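Local coordinates for sulfur oxidation protein soxB (Thermus thermophilus, PDB 2WDD) that hydrolyses the sulfur–sulfur bond of cysteine S-thiosulfonate in the Sox sulfur oxidation pathway, at a two-manganese centre in a fold of the 5'-nucleotidase family, at residues A[35-40]-A[131-136]; A[51-56]-A[476-481]; A[162-167]-A[425-430]; A[445-450]-A[484-489]. One frame throughout, in Å; residues are numbered along the deposited sequence.

Contact 1: A[35-40]-A[131-136]; sequences SDLHGQ and GDTWTN. With MN (manganese (II) ion), chain G; MN (manganese (II) ion), chain H.
Asp36 and His38 meet Asp132 at the two-manganese centre of a metallophosphoesterase-type fold, the Asp-x-His and Gly-Asp signatures lying in loops that follow the parallel strands 29-34 and 124-129. Metal bonds dominate. The manganese ion of chain G binds OD1 of Asp36 at 2.1 Å and NE2 of His38 at 2.2 Å. OD2 of Asp132 bridges, lying 2.2 Å from this ion and equally far from the manganese ion of chain H; water 2 spans the same pair. His288 completes the first ion, and His163, His263 and His286 the second. The side chains of Asp36 and Asp132 run alongside in the same direction, their carboxylate planes 84° apart, and Asp36 OD1 and Asp132 OD2 come within 2.9 Å because both are metal ligands.

Hydrogen bonds fix the ligands. Ser35 OG donates to Asp36 OD2 from above the carboxylate plane, and Trp164 N holds Asp132 OD1. His38 ND1 donates in its ring plane to Asn136 OD1 at 2.8 Å, which, with the metal bond at NE2, holds the ring's rotation; Thr135 OG1 reaches this oxygen from the opposite face of the amide. Between the backbones, Asp36 N bonds to Gly131 O and His38 N to Asp132 O, while water 1 joins Leu37 N to Thr133 OG1.

In the packing, Asp132 CB makes a CH-pi contact over one face of the His38 ring, 3.7 Å from its centroid.

Contact 2: A[51-56]-A[476-481]; sequences NLIAPK and LDPDAP
The carboxylate of Asp479 is the flat group that meets Lys56: the backbone N of Lys56 comes in close to the carboxylate plane, while CD of the same residue rides above that plane, 3.7 Å from Asp479 OD2. On the other side of the plane is Pro55 CA, 3.4 Å from Asp479 OD1. The bond from Lys56 N to Asp479 OD1 is 2.9 Å long and nearly straight at 168°, and it uses the syn lone pair. OD2 turns to a second partner, forming a salt bridge with Arg553, whose guanidinium also binds the carbonyl of Ala54. The ammonium of Lys56 takes no such part, with NZ 5.3 Å from Asp479 OD2.

Asp479 sits in a type I beta turn running from Asp477 to Ala480, which lies in the connection between the antiparallel strands 472-476 and 486-487 of the C-terminal domain. Within it, Asp477 OD1 accepts from Asp479 N to make an Asx turn. The partner loop, 51-56, belongs to the N-terminal metal-binding part of the chain, so the contact joins the two halves of the protein far from the manganese ions.

Beside the polar bond, Ile53 crosses Pro478 at about a right angle. Its CG2 branch, anti to the backbone N, rests 4.1 Å from Pro478 CG, and Val550 of strand 548-550 touches both side chains.

Contact 3: A[162-167]-A[425-430]; sequences SHWEWT and TGFTYP. With MN (manganese (II) ion), chain H.
Trp164 reaches from the metal-binding half of the chain to Phe427 and Tyr429, residues of the C-terminal domain. Its CB packs against Thr135. A chi1 of -81° sets CG anti to the carbonyl carbon, and chi2 of 85° turns CD1 over the neighbouring His163, 3.3 Å above the imidazole plane, toward the rim. NE1 is hydrogen-bonded outside the two segments, and a bound sulfate ion lies beside this side chain. Farther along the six-membered ring, Trp164 CZ3 is 3.8 Å from Phe427 CD1 and 3.6 Å from Tyr429 OH. The far corner, CH2, touches both residues, 3.6 Å from Phe427 CE1 and 3.4 Å from Tyr429 OH. The indole and phenyl planes meet obliquely, at 64°.

Next to this aromatic group, the 3-10 turn 164-167 is joined to the loop by polar bonds. Thr428 OG1 donates to Thr167 O at 2.7 Å, and water 3 links Thr167 OG1 to Thr428 N. Thr167 CG2 meets the edge of the Tyr429 ring near its plane.

His163 ND1 binds the manganese ion of chain H at 2.2 Å, while its NE2 is hydrogen-bonded to His226. The other ring nitrogen of His226 pairs with Tyr429 OH. A polar chain therefore runs from the metal through two imidazoles to a phenol of the C-terminal domain, and it probably helps to orient the histidine ligand where the two domains meet.

Contact 4: A[445-450]-A[484-489]; sequences VLEDIA and ERVREV
Glu447 turns its carboxylate onto two successive peptide N-H groups, those of Arg485 and Val486. OE2 receives Arg485 N at 2.9 Å through its syn lone pair; OE1 receives Val486 N, also at 2.9 Å, on the syn side but 29° out of the carboxylate plane. With both oxygens engaged, the group is fixed against rotation. It gets there from a helix because CG stands anti to the backbone N (chi1 -166°) and the chain then bends at chi2. Beside it, Val486 CG2 packs 3.9 Å from Leu446 CB and 4.3 Å from Ala450 CB, and Arg485 CD lies 4.0 Å from Ala450 CB.

Glu447 OE2 also accepts from Gly483 N and from water 4, which is 2.6 Å away. Water 4 donates as well to Glu447 O and accepts from Arg485 NH1 in the guanidinium plane. Glutamate and arginine are thus linked by the water, with Glu447 OE2 and Arg485 NH1 4.9 Å apart; the concentration of donors about the carboxylate would be expected to favour its ionised form. The guanidinium is positioned in turn by Thr482 OG1 at NH1 and by the carbonyl of Pro478 at NE.

The contact ties the middle of helix 439-453 to the end of the connection that leads into strand 486-487. That strand pairs antiparallel with 472-476, whose Tyr474 touches Val486, so the helix lies against the start of a strand of the C-terminal domain.

How the contacts relate
Contacts 1 and 3 adjoin, their centres 9 Å apart, and share the manganese ion of chain H and water 2; loops after strands 29-34, 124-129 and 159-160 of one sheet supply their metal-binding sides. Contacts 2 and 4 form a second pair, 11 Å between centres, at the two ends of the connection from strand 472-476 to strand 486-487, with Asp477 N bonded to Arg485 O. Centres in one pair are 27 to 31 Å from those in the other. Along the chain both segments of contact 1 precede those of contact 3, while contact 2 interleaves with contacts 1 and 4. Contacts 2 and 3 both join the N-terminal metal-binding half to the C-terminal domain, contact 3 beside the ions and contact 2 remote from them.

Contact 1: A[35-40]-A[131-136]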
# COMPACT_ATOMS: atom_id res chain seq x y z
N SER A 35 -3.02 4.41 -7.27
CA SER A 35 -3.56 3.35 -6.44
C SER A 35 -3.02 3.51 -5.04
O SER A 35 -2.02 4.20 -4.80
CB SER A 35 -3.15 1.98 -6.99
OG SER A 35 -3.83 0.91 -6.34
N ASP A 36 -3.70 2.87 -4.10
CA ASP A 36 -3.21 2.83 -2.73
C ASP A 36 -2.96 4.19 -2.08
O ASP A 36 -2.03 4.36 -1.29
CB ASP A 36 -1.98 1.93 -2.65
CG ASP A 36 -2.31 0.48 -3.01
OD1 ASP A 36 -2.74 -0.28 -2.13
OD2 ASP A 36 -2.25 0.14 -4.20
N LEU A 37 -3.85 5.14 -2.38
CA LEU A 37 -3.77 6.47 -1.77
C LEU A 37 -3.89 6.39 -0.24
O LEU A 37 -3.33 7.22 0.47
CB LEU A 37 -4.89 7.35 -2.32
CG LEU A 37 -4.98 8.80 -1.84
CD1 LEU A 37 -3.74 9.59 -2.19
CD2 LEU A 37 -6.21 9.46 -2.44
N HIS A 38 -4.67 5.43 0.24
CA HIS A 38 -4.85 5.24 1.67
C HIS A 38 -5.25 6.55 2.36
O HIS A 38 -4.69 6.95 3.39
CB HIS A 38 -3.64 4.59 2.30
CG HIS A 38 -3.54 3.11 2.02
ND1 HIS A 38 -4.29 2.17 2.70
CD2 HIS A 38 -2.79 2.43 1.12
CE1 HIS A 38 -3.96 0.96 2.26
NE2 HIS A 38 -3.07 1.10 1.29
N GLY A 39 -6.23 7.21 1.75
CA GLY A 39 -6.85 8.42 2.25
C GLY A 39 -5.95 9.61 2.55
O GLY A 39 -6.36 10.53 3.26
N GLN A 40 -4.74 9.60 2.00
CA GLN A 40 -3.77 10.66 2.28
C GLN A 40 -4.15 11.97 1.63
O GLN A 40 -3.89 12.22 0.46
CB GLN A 40 -2.36 10.20 1.94
CG GLN A 40 -1.91 9.03 2.83
CD GLN A 40 -1.91 9.43 4.29
OE1 GLN A 40 -1.18 10.33 4.69
NE2 GLN A 40 -2.79 8.81 5.09
N GLY A 131 -7.66 1.25 -5.87
CA GLY A 131 -8.17 0.80 -4.59
C GLY A 131 -7.26 1.11 -3.41
O GLY A 131 -6.17 1.65 -3.58
N ASP A 132 -7.71 0.76 -2.21
CA ASP A 132 -7.04 1.15 -0.96
C ASP A 132 -7.02 2.66 -0.96
O ASP A 132 -5.99 3.30 -0.70
CB ASP A 132 -5.62 0.59 -0.84
CG ASP A 132 -5.61 -0.82 -0.28
OD1 ASP A 132 -6.70 -1.35 0.02
OD2 ASP A 132 -4.52 -1.39 -0.12
N THR A 133 -8.17 3.24 -1.28
CA THR A 133 -8.30 4.68 -1.40
C THR A 133 -9.02 5.30 -0.20
O THR A 133 -8.61 6.34 0.30
CB THR A 133 -9.10 5.02 -2.67
OG1 THR A 133 -8.53 4.33 -3.79
CG2 THR A 133 -9.10 6.53 -2.93
N TRP A 134 -10.13 4.68 0.18
CA TRP A 134 -11.04 5.27 1.15
C TRP A 134 -10.65 5.31 2.61
O TRP A 134 -11.30 6.00 3.41
CB TRP A 134 -12.40 4.56 1.09
CG TRP A 134 -13.12 4.66 -0.22
CD1 TRP A 134 -12.83 5.47 -1.29
CD2 TRP A 134 -14.33 3.97 -0.56
NE1 TRP A 134 -13.76 5.30 -2.28
CE2 TRP A 134 -14.70 4.39 -1.86
CE3 TRP A 134 -15.10 3.01 0.09
CZ2 TRP A 134 -15.81 3.86 -2.52
CZ3 TRP A 134 -16.21 2.50 -0.56
CH2 TRP A 134 -16.56 2.93 -1.85
N THR A 135 -9.66 4.51 2.97
CA THR A 135 -9.31 4.29 4.36
C THR A 135 -7.94 4.75 4.78
O THR A 135 -7.11 5.15 3.95
CB THR A 135 -9.45 2.77 4.64
OG1 THR A 135 -8.67 2.04 3.68
CG2 THR A 135 -10.91 2.33 4.52
N ASN A 136 -7.70 4.65 6.09
CA ASN A 136 -6.38 4.85 6.69
C ASN A 136 -5.81 6.26 6.71
O ASN A 136 -4.63 6.47 6.42
CB ASN A 136 -5.38 3.85 6.10
CG ASN A 136 -5.99 2.48 5.93
OD1 ASN A 136 -6.09 1.96 4.82
ND2 ASN A 136 -6.44 1.89 7.03
MN MN G . -2.47 -0.58 -0.07
MN MN H . -4.10 -3.55 -0.58
O HOH W 1 -5.99 4.95 -4.38
O HOH W 2 -2.23 -2.65 -0.17

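Contact 2: A[51-56]-A[476-481]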
# COMPACT_ATOMS: atom_id res chain seq x y z
N ASN A 51 14.64 -2.33 2.20
CA ASN A 51 14.82 -3.74 1.83
C ASN A 51 13.53 -4.36 1.37
O ASN A 51 12.46 -4.10 1.96
CB ASN A 51 15.32 -4.58 3.01
CG ASN A 51 16.58 -4.04 3.63
OD1 ASN A 51 17.69 -4.40 3.22
ND2 ASN A 51 16.43 -3.16 4.61
N LEU A 52 13.64 -5.18 0.33
CA LEU A 52 12.54 -6.01 -0.18
C LEU A 52 13.20 -7.37 -0.39
O LEU A 52 13.61 -7.73 -1.50
CB LEU A 52 11.95 -5.46 -1.47
CG LEU A 52 11.06 -4.22 -1.32
CD1 LEU A 52 10.69 -3.68 -2.71
CD2 LEU A 52 9.79 -4.60 -0.54
N ILE A 53 13.36 -8.09 0.71
CA ILE A 53 14.05 -9.36 0.72
C ILE A 53 13.25 -10.46 0.04
O ILE A 53 12.04 -10.59 0.25
CB ILE A 53 14.44 -9.74 2.15
CG1 ILE A 53 15.39 -8.69 2.71
CG2 ILE A 53 15.03 -11.15 2.21
CD1 ILE A 53 15.49 -8.71 4.23
N ALA A 54 13.93 -11.26 -0.76
CA ALA A 54 13.29 -12.35 -1.48
C ALA A 54 14.20 -13.55 -1.49
O ALA A 54 15.41 -13.41 -1.36
CB ALA A 54 13.00 -11.92 -2.89
N PRO A 55 13.62 -14.75 -1.67
CA PRO A 55 14.50 -15.91 -1.81
C PRO A 55 15.19 -15.77 -3.16
O PRO A 55 14.73 -15.03 -4.04
CB PRO A 55 13.51 -17.08 -1.85
CG PRO A 55 12.26 -16.51 -2.41
CD PRO A 55 12.21 -15.07 -1.95
N LYS A 56 16.32 -16.44 -3.32
CA LYS A 56 17.11 -16.32 -4.54
C LYS A 56 16.38 -16.28 -5.89
O LYS A 56 16.60 -15.37 -6.68
CB LYS A 56 18.30 -17.29 -4.51
CG LYS A 56 19.31 -16.93 -3.44
CD LYS A 56 20.41 -17.98 -3.28
CE LYS A 56 19.98 -19.34 -3.79
NZ LYS A 56 21.13 -20.28 -3.73
N LEU A 476 17.38 -14.52 10.32
CA LEU A 476 16.48 -14.95 9.27
C LEU A 476 17.31 -15.46 8.11
O LEU A 476 18.26 -14.80 7.70
CB LEU A 476 15.64 -13.77 8.76
CG LEU A 476 14.77 -14.06 7.54
CD1 LEU A 476 13.59 -14.95 7.95
CD2 LEU A 476 14.29 -12.76 6.89
N ASP A 477 16.94 -16.62 7.58
CA ASP A 477 17.58 -17.16 6.39
C ASP A 477 16.48 -17.40 5.38
O ASP A 477 15.81 -18.42 5.41
CB ASP A 477 18.33 -18.47 6.66
CG ASP A 477 19.03 -18.99 5.42
OD1 ASP A 477 18.80 -18.43 4.32
OD2 ASP A 477 19.82 -19.95 5.52
N PRO A 478 16.24 -16.42 4.50
CA PRO A 478 15.16 -16.53 3.52
C PRO A 478 15.23 -17.76 2.63
O PRO A 478 14.20 -18.26 2.16
CB PRO A 478 15.29 -15.24 2.70
CG PRO A 478 16.68 -14.80 2.89
CD PRO A 478 17.08 -15.23 4.28
N ASP A 479 16.44 -18.28 2.41
CA ASP A 479 16.62 -19.42 1.53
C ASP A 479 16.54 -20.79 2.21
O ASP A 479 16.61 -21.82 1.54
CB ASP A 479 17.94 -19.30 0.77
CG ASP A 479 17.98 -18.07 -0.12
OD1 ASP A 479 17.08 -17.93 -0.97
OD2 ASP A 479 18.93 -17.27 0.02
N ALA A 480 16.38 -20.80 3.53
CA ALA A 480 16.27 -22.05 4.26
C ALA A 480 14.89 -22.67 4.05
O ALA A 480 13.95 -22.00 3.63
CB ALA A 480 16.54 -21.83 5.75
N PRO A 481 14.76 -23.98 4.33
CA PRO A 481 13.47 -24.63 4.16
C PRO A 481 12.48 -24.12 5.19
O PRO A 481 12.87 -23.63 6.25
CB PRO A 481 13.77 -26.11 4.48
CG PRO A 481 15.24 -26.26 4.40
CD PRO A 481 15.83 -24.91 4.71

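Contact 3: A[162-167]-A[425-430]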
# COMPACT_ATOMS: atom_id res chain seq x y z
N SER A 162 -11.03 -2.59 -5.18
CA SER A 162 -10.97 -2.48 -3.73
C SER A 162 -10.14 -3.48 -2.95
O SER A 162 -9.77 -4.54 -3.43
CB SER A 162 -12.40 -2.58 -3.20
OG SER A 162 -12.86 -3.93 -3.30
N HIS A 163 -9.91 -3.12 -1.69
CA HIS A 163 -9.27 -3.96 -0.70
C HIS A 163 -9.63 -3.44 0.70
O HIS A 163 -10.62 -3.89 1.29
CB HIS A 163 -7.76 -4.09 -0.88
CG HIS A 163 -7.08 -4.75 0.28
ND1 HIS A 163 -5.72 -4.67 0.48
CD2 HIS A 163 -7.57 -5.47 1.32
CE1 HIS A 163 -5.40 -5.32 1.59
NE2 HIS A 163 -6.51 -5.80 2.13
N TRP A 164 -8.88 -2.45 1.20
CA TRP A 164 -9.14 -1.92 2.55
C TRP A 164 -10.48 -1.23 2.70
O TRP A 164 -10.95 -1.02 3.81
CB TRP A 164 -8.01 -1.00 3.03
CG TRP A 164 -6.83 -1.76 3.58
CD1 TRP A 164 -5.78 -2.28 2.87
CD2 TRP A 164 -6.56 -2.01 4.95
NE1 TRP A 164 -4.89 -2.90 3.72
CE2 TRP A 164 -5.35 -2.74 5.01
CE3 TRP A 164 -7.24 -1.74 6.14
CZ2 TRP A 164 -4.82 -3.21 6.22
CZ3 TRP A 164 -6.70 -2.19 7.34
CH2 TRP A 164 -5.51 -2.92 7.36
N GLU A 165 -11.11 -0.89 1.58
CA GLU A 165 -12.43 -0.28 1.59
C GLU A 165 -13.37 -1.10 2.46
O GLU A 165 -14.21 -0.56 3.20
CB GLU A 165 -12.98 -0.30 0.16
CG GLU A 165 -12.52 0.86 -0.72
CD GLU A 165 -11.04 0.86 -1.06
OE1 GLU A 165 -10.43 -0.24 -1.18
OE2 GLU A 165 -10.52 1.97 -1.31
N TRP A 166 -13.24 -2.42 2.37
CA TRP A 166 -14.12 -3.31 3.10
C TRP A 166 -14.01 -3.26 4.62
O TRP A 166 -14.86 -3.82 5.31
CB TRP A 166 -14.01 -4.73 2.59
CG TRP A 166 -14.45 -4.80 1.15
CD1 TRP A 166 -13.65 -4.73 0.05
CD2 TRP A 166 -15.80 -4.79 0.67
NE1 TRP A 166 -14.41 -4.70 -1.09
CE2 TRP A 166 -15.74 -4.74 -0.74
CE3 TRP A 166 -17.05 -4.83 1.29
CZ2 TRP A 166 -16.88 -4.76 -1.54
CZ3 TRP A 166 -18.19 -4.82 0.49
CH2 TRP A 166 -18.09 -4.80 -0.91
N THR A 167 -12.97 -2.60 5.14
CA THR A 167 -12.82 -2.50 6.59
C THR A 167 -13.78 -1.46 7.15
O THR A 167 -13.84 -1.26 8.37
CB THR A 167 -11.36 -2.27 7.04
OG1 THR A 167 -10.90 -1.00 6.56
CG2 THR A 167 -10.46 -3.39 6.54
N THR A 425 -1.60 4.31 11.84
CA THR A 425 -2.34 3.34 12.64
C THR A 425 -3.85 3.46 12.53
O THR A 425 -4.59 2.94 13.39
CB THR A 425 -1.94 3.43 14.14
OG1 THR A 425 -2.35 4.69 14.68
CG2 THR A 425 -0.43 3.25 14.34
N GLY A 426 -4.31 4.13 11.48
CA GLY A 426 -5.73 4.36 11.25
C GLY A 426 -6.51 3.15 10.76
O GLY A 426 -7.17 3.22 9.71
N PHE A 427 -6.42 2.05 11.48
CA PHE A 427 -7.24 0.86 11.21
C PHE A 427 -8.62 1.17 11.77
O PHE A 427 -8.74 1.83 12.80
CB PHE A 427 -6.75 -0.34 12.05
CG PHE A 427 -5.38 -0.82 11.68
CD1 PHE A 427 -5.22 -1.95 10.87
CD2 PHE A 427 -4.25 -0.21 12.20
CE1 PHE A 427 -3.94 -2.44 10.56
CE2 PHE A 427 -2.97 -0.68 11.88
CZ PHE A 427 -2.82 -1.76 11.03
N THR A 428 -9.67 0.61 11.17
CA THR A 428 -10.99 0.78 11.77
C THR A 428 -11.09 -0.16 12.99
O THR A 428 -12.08 -0.10 13.73
CB THR A 428 -12.12 0.45 10.78
OG1 THR A 428 -11.90 -0.85 10.23
CG2 THR A 428 -12.23 1.52 9.68
N TYR A 429 -10.10 -1.04 13.15
CA TYR A 429 -10.01 -1.98 14.28
C TYR A 429 -8.62 -1.78 14.88
O TYR A 429 -7.74 -2.62 14.72
CB TYR A 429 -10.20 -3.44 13.84
CG TYR A 429 -9.40 -3.88 12.63
CD1 TYR A 429 -8.33 -4.75 12.76
CD2 TYR A 429 -9.77 -3.46 11.35
CE1 TYR A 429 -7.61 -5.18 11.65
CE2 TYR A 429 -9.03 -3.87 10.23
CZ TYR A 429 -7.98 -4.74 10.38
OH TYR A 429 -7.27 -5.16 9.28
N PRO A 430 -8.39 -0.63 15.53
CA PRO A 430 -7.07 -0.22 16.01
C PRO A 430 -6.69 -0.70 17.40
O PRO A 430 -5.65 -0.31 17.93
CB PRO A 430 -7.19 1.30 16.03
CG PRO A 430 -8.62 1.50 16.49
CD PRO A 430 -9.41 0.41 15.78
MN MN H . -4.10 -3.55 -0.58
O HOH W 3 -9.12 0.43 8.21
O HOH W 2 -2.23 -2.65 -0.17

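Contact 4: A[445-450]-A[484-489]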
# COMPACT_ATOMS: atom_id res chain seq x y z
N VAL A 445 5.10 -17.99 14.99
CA VAL A 445 4.47 -16.85 14.33
C VAL A 445 5.43 -16.32 13.26
O VAL A 445 5.05 -16.10 12.11
CB VAL A 445 4.11 -15.76 15.37
CG1 VAL A 445 4.03 -14.38 14.72
CG2 VAL A 445 2.80 -16.11 16.07
N LEU A 446 6.69 -16.13 13.64
CA LEU A 446 7.69 -15.64 12.71
C LEU A 446 7.97 -16.64 11.58
O LEU A 446 8.04 -16.26 10.41
CB LEU A 446 8.97 -15.30 13.46
CG LEU A 446 8.82 -14.00 14.25
CD1 LEU A 446 10.02 -13.77 15.15
CD2 LEU A 446 8.60 -12.82 13.29
N GLU A 447 8.10 -17.92 11.93
CA GLU A 447 8.34 -18.95 10.93
C GLU A 447 7.17 -19.03 9.93
O GLU A 447 7.38 -19.18 8.72
CB GLU A 447 8.58 -20.31 11.60
CG GLU A 447 9.18 -21.38 10.71
CD GLU A 447 10.62 -21.11 10.33
OE1 GLU A 447 11.46 -20.85 11.22
OE2 GLU A 447 10.92 -21.23 9.13
N ASP A 448 5.95 -18.92 10.43
CA ASP A 448 4.76 -18.99 9.57
C ASP A 448 4.72 -17.80 8.61
O ASP A 448 4.44 -17.95 7.41
CB ASP A 448 3.49 -19.02 10.43
CG ASP A 448 3.40 -20.27 11.29
OD1 ASP A 448 4.11 -21.25 11.00
OD2 ASP A 448 2.61 -20.27 12.26
N ILE A 449 5.00 -16.61 9.13
CA ILE A 449 5.01 -15.45 8.25
C ILE A 449 6.11 -15.62 7.20
O ILE A 449 5.89 -15.37 6.01
CB ILE A 449 5.21 -14.14 9.01
CG1 ILE A 449 3.98 -13.84 9.87
CG2 ILE A 449 5.43 -13.00 8.01
CD1 ILE A 449 4.25 -12.85 10.96
N ALA A 450 7.29 -16.07 7.63
CA ALA A 450 8.42 -16.25 6.74
C ALA A 450 8.09 -17.21 5.60
O ALA A 450 8.48 -16.98 4.46
CB ALA A 450 9.65 -16.71 7.52
N GLU A 484 12.98 -23.75 9.11
CA GLU A 484 14.37 -23.42 9.41
C GLU A 484 14.75 -21.99 9.03
O GLU A 484 15.93 -21.63 9.06
CB GLU A 484 15.30 -24.42 8.72
CG GLU A 484 14.99 -25.87 9.07
CD GLU A 484 15.83 -26.87 8.30
OE1 GLU A 484 16.91 -26.49 7.82
OE2 GLU A 484 15.41 -28.05 8.19
N ARG A 485 13.77 -21.16 8.69
CA ARG A 485 14.08 -19.77 8.31
C ARG A 485 14.36 -18.85 9.48
O ARG A 485 15.09 -17.87 9.35
CB ARG A 485 12.99 -19.17 7.44
CG ARG A 485 12.86 -19.82 6.08
CD ARG A 485 11.92 -19.03 5.19
NE ARG A 485 11.87 -19.62 3.85
CZ ARG A 485 10.96 -20.50 3.47
NH1 ARG A 485 10.00 -20.88 4.31
NH2 ARG A 485 11.00 -21.01 2.24
N VAL A 486 13.74 -19.14 10.62
CA VAL A 486 13.88 -18.30 11.81
C VAL A 486 14.73 -19.04 12.83
O VAL A 486 14.36 -20.13 13.28
CB VAL A 486 12.50 -17.90 12.36
CG1 VAL A 486 12.64 -17.11 13.66
CG2 VAL A 486 11.71 -17.12 11.32
N ARG A 487 15.86 -18.45 13.19
CA ARG A 487 16.72 -19.08 14.18
C ARG A 487 17.33 -18.10 15.17
O ARG A 487 17.18 -16.89 15.05
CB ARG A 487 17.80 -19.94 13.51
CG ARG A 487 18.66 -19.22 12.48
CD ARG A 487 19.94 -19.99 12.23
NE ARG A 487 20.55 -19.66 10.95
CZ ARG A 487 21.87 -19.65 10.74
NH1 ARG A 487 22.70 -19.95 11.73
NH2 ARG A 487 22.35 -19.35 9.54
N GLU A 488 18.00 -18.66 16.18
CA GLU A 488 18.63 -17.86 17.22
C GLU A 488 17.74 -16.75 17.76
O GLU A 488 18.16 -15.59 17.85
CB GLU A 488 19.94 -17.28 16.70
CG GLU A 488 20.86 -18.32 16.09
CD GLU A 488 22.32 -18.03 16.38
OE1 GLU A 488 22.97 -18.88 17.02
OE2 GLU A 488 22.80 -16.96 15.97
N VAL A 489 16.51 -17.09 18.12
CA VAL A 489 15.59 -16.11 18.67
C VAL A 489 15.97 -15.79 20.10
O VAL A 489 16.16 -16.70 20.91
CB VAL A 489 14.12 -16.58 18.61
CG1 VAL A 489 13.20 -15.46 19.12
CG2 VAL A 489 13.73 -17.01 17.21
O HOH W 4 9.54 -20.38 7.15